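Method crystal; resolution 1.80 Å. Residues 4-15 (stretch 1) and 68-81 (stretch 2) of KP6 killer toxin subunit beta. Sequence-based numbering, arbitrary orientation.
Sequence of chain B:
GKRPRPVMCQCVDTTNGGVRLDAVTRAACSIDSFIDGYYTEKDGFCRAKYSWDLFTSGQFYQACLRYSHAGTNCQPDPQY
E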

# COMPACT_ATOMS: atom_id res chain seq x y z
N PRO B 4 -19.43 -7.70 -19.84
CA PRO B 4 -18.28 -7.20 -19.08
C PRO B 4 -16.95 -7.62 -19.70
O PRO B 4 -16.70 -8.82 -19.89
CB PRO B 4 -18.47 -7.85 -17.71
CG PRO B 4 -19.96 -7.95 -17.57
CD PRO B 4 -20.50 -8.21 -18.96
N ARG B 5 -16.10 -6.64 -20.02
CA ARG B 5 -14.83 -6.89 -20.69
C ARG B 5 -13.66 -6.58 -19.78
O ARG B 5 -13.81 -5.95 -18.74
CB ARG B 5 -14.71 -6.04 -21.96
CG ARG B 5 -15.98 -6.00 -22.79
CD ARG B 5 -16.37 -7.39 -23.26
NE ARG B 5 -15.81 -7.69 -24.58
CZ ARG B 5 -14.76 -8.47 -24.79
NH1 ARG B 5 -14.13 -9.04 -23.77
NH2 ARG B 5 -14.33 -8.68 -26.04
N PRO B 6 -12.47 -7.03 -20.18
CA PRO B 6 -11.31 -6.80 -19.32
C PRO B 6 -10.86 -5.34 -19.34
O PRO B 6 -10.88 -4.69 -20.38
CB PRO B 6 -10.24 -7.72 -19.92
CG PRO B 6 -11.03 -8.74 -20.73
CD PRO B 6 -12.18 -7.96 -21.28
N VAL B 7 -10.45 -4.85 -18.17
CA VAL B 7 -9.99 -3.48 -18.01
C VAL B 7 -8.53 -3.49 -17.57
O VAL B 7 -8.06 -4.47 -16.99
CB VAL B 7 -10.87 -2.72 -16.97
CG1 VAL B 7 -10.60 -3.24 -15.58
CG2 VAL B 7 -10.61 -1.23 -17.03
N MET B 8 -7.80 -2.41 -17.86
CA MET B 8 -6.46 -2.23 -17.31
C MET B 8 -6.43 -0.88 -16.58
O MET B 8 -6.99 0.09 -17.07
CB MET B 8 -5.39 -2.31 -18.40
CG MET B 8 -5.50 -1.26 -19.49
SD MET B 8 -4.39 -1.56 -20.89
CE MET B 8 -4.56 -0.03 -21.78
N CYS B 9 -5.78 -0.84 -15.42
CA CYS B 9 -5.85 0.33 -14.56
C CYS B 9 -4.51 0.71 -13.95
O CYS B 9 -3.64 -0.14 -13.74
CB CYS B 9 -6.84 0.09 -13.42
SG CYS B 9 -8.55 -0.30 -13.89
N GLN B 10 -4.37 2.00 -13.68
CA GLN B 10 -3.26 2.54 -12.91
C GLN B 10 -3.85 3.23 -11.69
O GLN B 10 -4.94 3.79 -11.76
CB GLN B 10 -2.52 3.62 -13.72
CG GLN B 10 -2.01 3.23 -15.10
CD GLN B 10 -1.37 4.42 -15.79
OE1 GLN B 10 -0.33 4.30 -16.43
NE2 GLN B 10 -2.00 5.58 -15.66
N CYS B 11 -3.12 3.20 -10.58
CA CYS B 11 -3.39 4.12 -9.47
C CYS B 11 -2.72 5.44 -9.80
O CYS B 11 -1.61 5.46 -10.31
CB CYS B 11 -2.81 3.55 -8.16
SG CYS B 11 -3.53 1.98 -7.69
N VAL B 12 -3.40 6.55 -9.53
CA VAL B 12 -2.88 7.86 -9.87
C VAL B 12 -3.09 8.85 -8.72
O VAL B 12 -3.99 8.67 -7.89
CB VAL B 12 -3.56 8.43 -11.15
CG1 VAL B 12 -3.26 7.52 -12.34
CG2 VAL B 12 -5.07 8.56 -10.94
N ASP B 13 -2.26 9.88 -8.68
CA ASP B 13 -2.37 10.90 -7.65
C ASP B 13 -3.66 11.69 -7.82
O ASP B 13 -4.14 11.93 -8.93
CB ASP B 13 -1.16 11.83 -7.68
CG ASP B 13 -0.83 12.38 -6.31
OD1 ASP B 13 -1.64 12.18 -5.38
OD2 ASP B 13 0.25 13.00 -6.16
N THR B 14 -4.24 12.10 -6.69
CA THR B 14 -5.47 12.86 -6.72
C THR B 14 -5.15 14.35 -6.89
O THR B 14 -5.98 15.20 -6.59
CB THR B 14 -6.29 12.63 -5.43
OG1 THR B 14 -5.49 12.98 -4.29
CG2 THR B 14 -6.68 11.18 -5.31
N THR B 15 -3.94 14.65 -7.37
CA THR B 15 -3.52 16.04 -7.59
C THR B 15 -3.03 16.24 -9.03
O THR B 15 -3.69 15.83 -9.99
CB THR B 15 -2.38 16.48 -6.62
OG1 THR B 15 -1.19 15.73 -6.89
CG2 THR B 15 -2.80 16.30 -5.16
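Stretch 2, residues 68-81: SHAGTNCQPDPQYE

Backbone hydrogen bonds join the two stretches in reciprocal pairs. Met-8 N donates to Gln-75 O at 2.7 Å, and Gln-75 N returns to Met-8 O at 2.8 Å. Gln-10 N to Asn-73 O is 2.9 Å, and Asn-73 N to Gln-10 O is 3.0 Å. Val-12 N to Gly-71 O is 2.9 Å, and Gly-71 N to Val-12 O is 2.8 Å. The strand of stretch 2, ending at Pro-76, runs antiparallel to the strand of stretch 1 that starts at Val-7, with 138° between their N-to-C directions. Past the strand, Asp-77 N reaches Pro-6 O at 3.0 Å, nearly straight, so the ladder continues one step further. Water 2 links Val-7 O to Asp-77 OD2, at 2.8 Å from each.

Cys-9 faces Cys-74 in a non-hydrogen-bonded pair, Cys-9 CA to Cys-74 CA 4.1 Å. Their side chains share a face of the sheet, and a disulfide joins Cys-9 SG to Cys-74 SG at 2.0 Å. Cys-11 and Thr-72 lie on that face too. The other face carries Met-8, Gln-10, Val-12, Asn-73 and Gln-75.

The chain then turns into a 3-10 segment, 78-80. Met-8 extends to meet it, Met-8 CE lying 3.8 Å from Pro-78 CD. Tyr-80 packs on Pro-6, with Tyr-80 CB 3.2 Å from Pro-6 CG. Tyr-80 O accepts a weak hydrogen bond from Arg-5 NH2 at 3.1 Å.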

# COMPACT_ATOMS: atom_id res chain seq x y z
N SER B 68 -2.97 4.17 -0.79
CA SER B 68 -2.60 5.58 -0.92
C SER B 68 -3.83 6.45 -1.11
O SER B 68 -4.91 5.95 -1.42
CB SER B 68 -1.65 5.75 -2.11
OG SER B 68 -1.00 7.02 -2.09
N HIS B 69 -3.68 7.76 -0.93
CA HIS B 69 -4.78 8.64 -1.30
C HIS B 69 -4.74 8.79 -2.82
O HIS B 69 -4.17 9.75 -3.35
CB HIS B 69 -4.70 10.01 -0.65
CG HIS B 69 -5.91 10.86 -0.92
ND1 HIS B 69 -7.16 10.56 -0.43
CD2 HIS B 69 -6.06 11.99 -1.66
CE1 HIS B 69 -8.03 11.47 -0.84
NE2 HIS B 69 -7.38 12.34 -1.59
N ALA B 70 -5.33 7.82 -3.50
CA ALA B 70 -5.18 7.75 -4.95
C ALA B 70 -6.52 7.58 -5.65
O ALA B 70 -7.50 7.12 -5.06
CB ALA B 70 -4.25 6.59 -5.31
N GLY B 71 -6.54 7.96 -6.92
CA GLY B 71 -7.68 7.68 -7.76
C GLY B 71 -7.20 6.63 -8.74
O GLY B 71 -6.11 6.09 -8.59
N THR B 72 -8.02 6.35 -9.74
CA THR B 72 -7.65 5.33 -10.70
C THR B 72 -7.95 5.81 -12.10
O THR B 72 -8.92 6.52 -12.32
CB THR B 72 -8.43 4.03 -10.47
OG1 THR B 72 -9.83 4.27 -10.67
CG2 THR B 72 -8.19 3.49 -9.04
N ASN B 73 -7.10 5.42 -13.04
CA ASN B 73 -7.40 5.61 -14.44
C ASN B 73 -7.56 4.21 -15.00
O ASN B 73 -6.66 3.40 -14.88
CB ASN B 73 -6.26 6.32 -15.17
CG ASN B 73 -6.04 7.74 -14.69
OD1 ASN B 73 -6.85 8.30 -13.95
ND2 ASN B 73 -4.94 8.34 -15.13
N CYS B 74 -8.72 3.92 -15.58
CA CYS B 74 -8.98 2.58 -16.09
C CYS B 74 -9.38 2.67 -17.54
O CYS B 74 -10.01 3.64 -17.94
CB CYS B 74 -10.09 1.89 -15.30
SG CYS B 74 -9.65 1.39 -13.62
N GLN B 75 -9.01 1.66 -18.32
CA GLN B 75 -9.53 1.58 -19.68
C GLN B 75 -9.66 0.14 -20.16
O GLN B 75 -9.07 -0.76 -19.59
CB GLN B 75 -8.67 2.39 -20.64
CG GLN B 75 -7.19 2.11 -20.60
CD GLN B 75 -6.42 3.03 -21.51
OE1 GLN B 75 -5.87 4.03 -21.08
NE2 GLN B 75 -6.41 2.71 -22.80
N PRO B 76 -10.46 -0.07 -21.22
CA PRO B 76 -10.54 -1.44 -21.71
C PRO B 76 -9.16 -1.89 -22.18
O PRO B 76 -8.39 -1.12 -22.75
CB PRO B 76 -11.53 -1.35 -22.88
CG PRO B 76 -11.57 0.10 -23.25
CD PRO B 76 -11.24 0.88 -22.03
N ASP B 77 -8.83 -3.14 -21.87
CA ASP B 77 -7.54 -3.69 -22.22
C ASP B 77 -7.60 -4.21 -23.66
O ASP B 77 -8.33 -5.15 -23.94
CB ASP B 77 -7.19 -4.84 -21.27
CG ASP B 77 -5.81 -5.42 -21.51
OD1 ASP B 77 -5.21 -5.16 -22.58
OD2 ASP B 77 -5.32 -6.16 -20.63
N PRO B 78 -6.83 -3.60 -24.57
CA PRO B 78 -6.86 -3.94 -26.00
C PRO B 78 -6.57 -5.41 -26.32
O PRO B 78 -7.07 -5.92 -27.32
CB PRO B 78 -5.76 -3.05 -26.59
CG PRO B 78 -5.60 -1.94 -25.63
CD PRO B 78 -5.90 -2.51 -24.27
N GLN B 79 -5.80 -6.08 -25.47
CA GLN B 79 -5.42 -7.47 -25.74
C GLN B 79 -6.60 -8.42 -25.58
O GLN B 79 -6.49 -9.60 -25.91
CB GLN B 79 -4.27 -7.92 -24.84
CG GLN B 79 -4.69 -8.26 -23.42
CD GLN B 79 -3.56 -8.84 -22.58
OE1 GLN B 79 -2.79 -9.68 -23.05
NE2 GLN B 79 -3.47 -8.38 -21.33
N TYR B 80 -7.72 -7.91 -25.08
CA TYR B 80 -8.90 -8.73 -24.87
C TYR B 80 -10.14 -8.18 -25.60
O TYR B 80 -11.26 -8.67 -25.39
CB TYR B 80 -9.20 -8.88 -23.37
CG TYR B 80 -8.11 -9.56 -22.55
CD1 TYR B 80 -7.58 -10.78 -22.94
CD2 TYR B 80 -7.61 -8.97 -21.39
CE1 TYR B 80 -6.59 -11.41 -22.20
CE2 TYR B 80 -6.61 -9.59 -20.64
CZ TYR B 80 -6.11 -10.81 -21.05
OH TYR B 80 -5.12 -11.44 -20.32
N GLU B 81 -9.94 -7.18 -26.45
CA GLU B 81 -11.04 -6.55 -27.19
C GLU B 81 -11.32 -7.28 -28.49
O GLU B 81 -10.47 -7.33 -29.38
CB GLU B 81 -10.73 -5.08 -27.48
CG GLU B 81 -10.69 -4.18 -26.25
CD GLU B 81 -10.53 -2.70 -26.58
OE1 GLU B 81 -9.52 -2.30 -27.21
OE2 GLU B 81 -11.42 -1.91 -26.21
O HOH W 1 -10.96 -5.45 -22.86
O HOH W 2 -6.83 -6.62 -18.33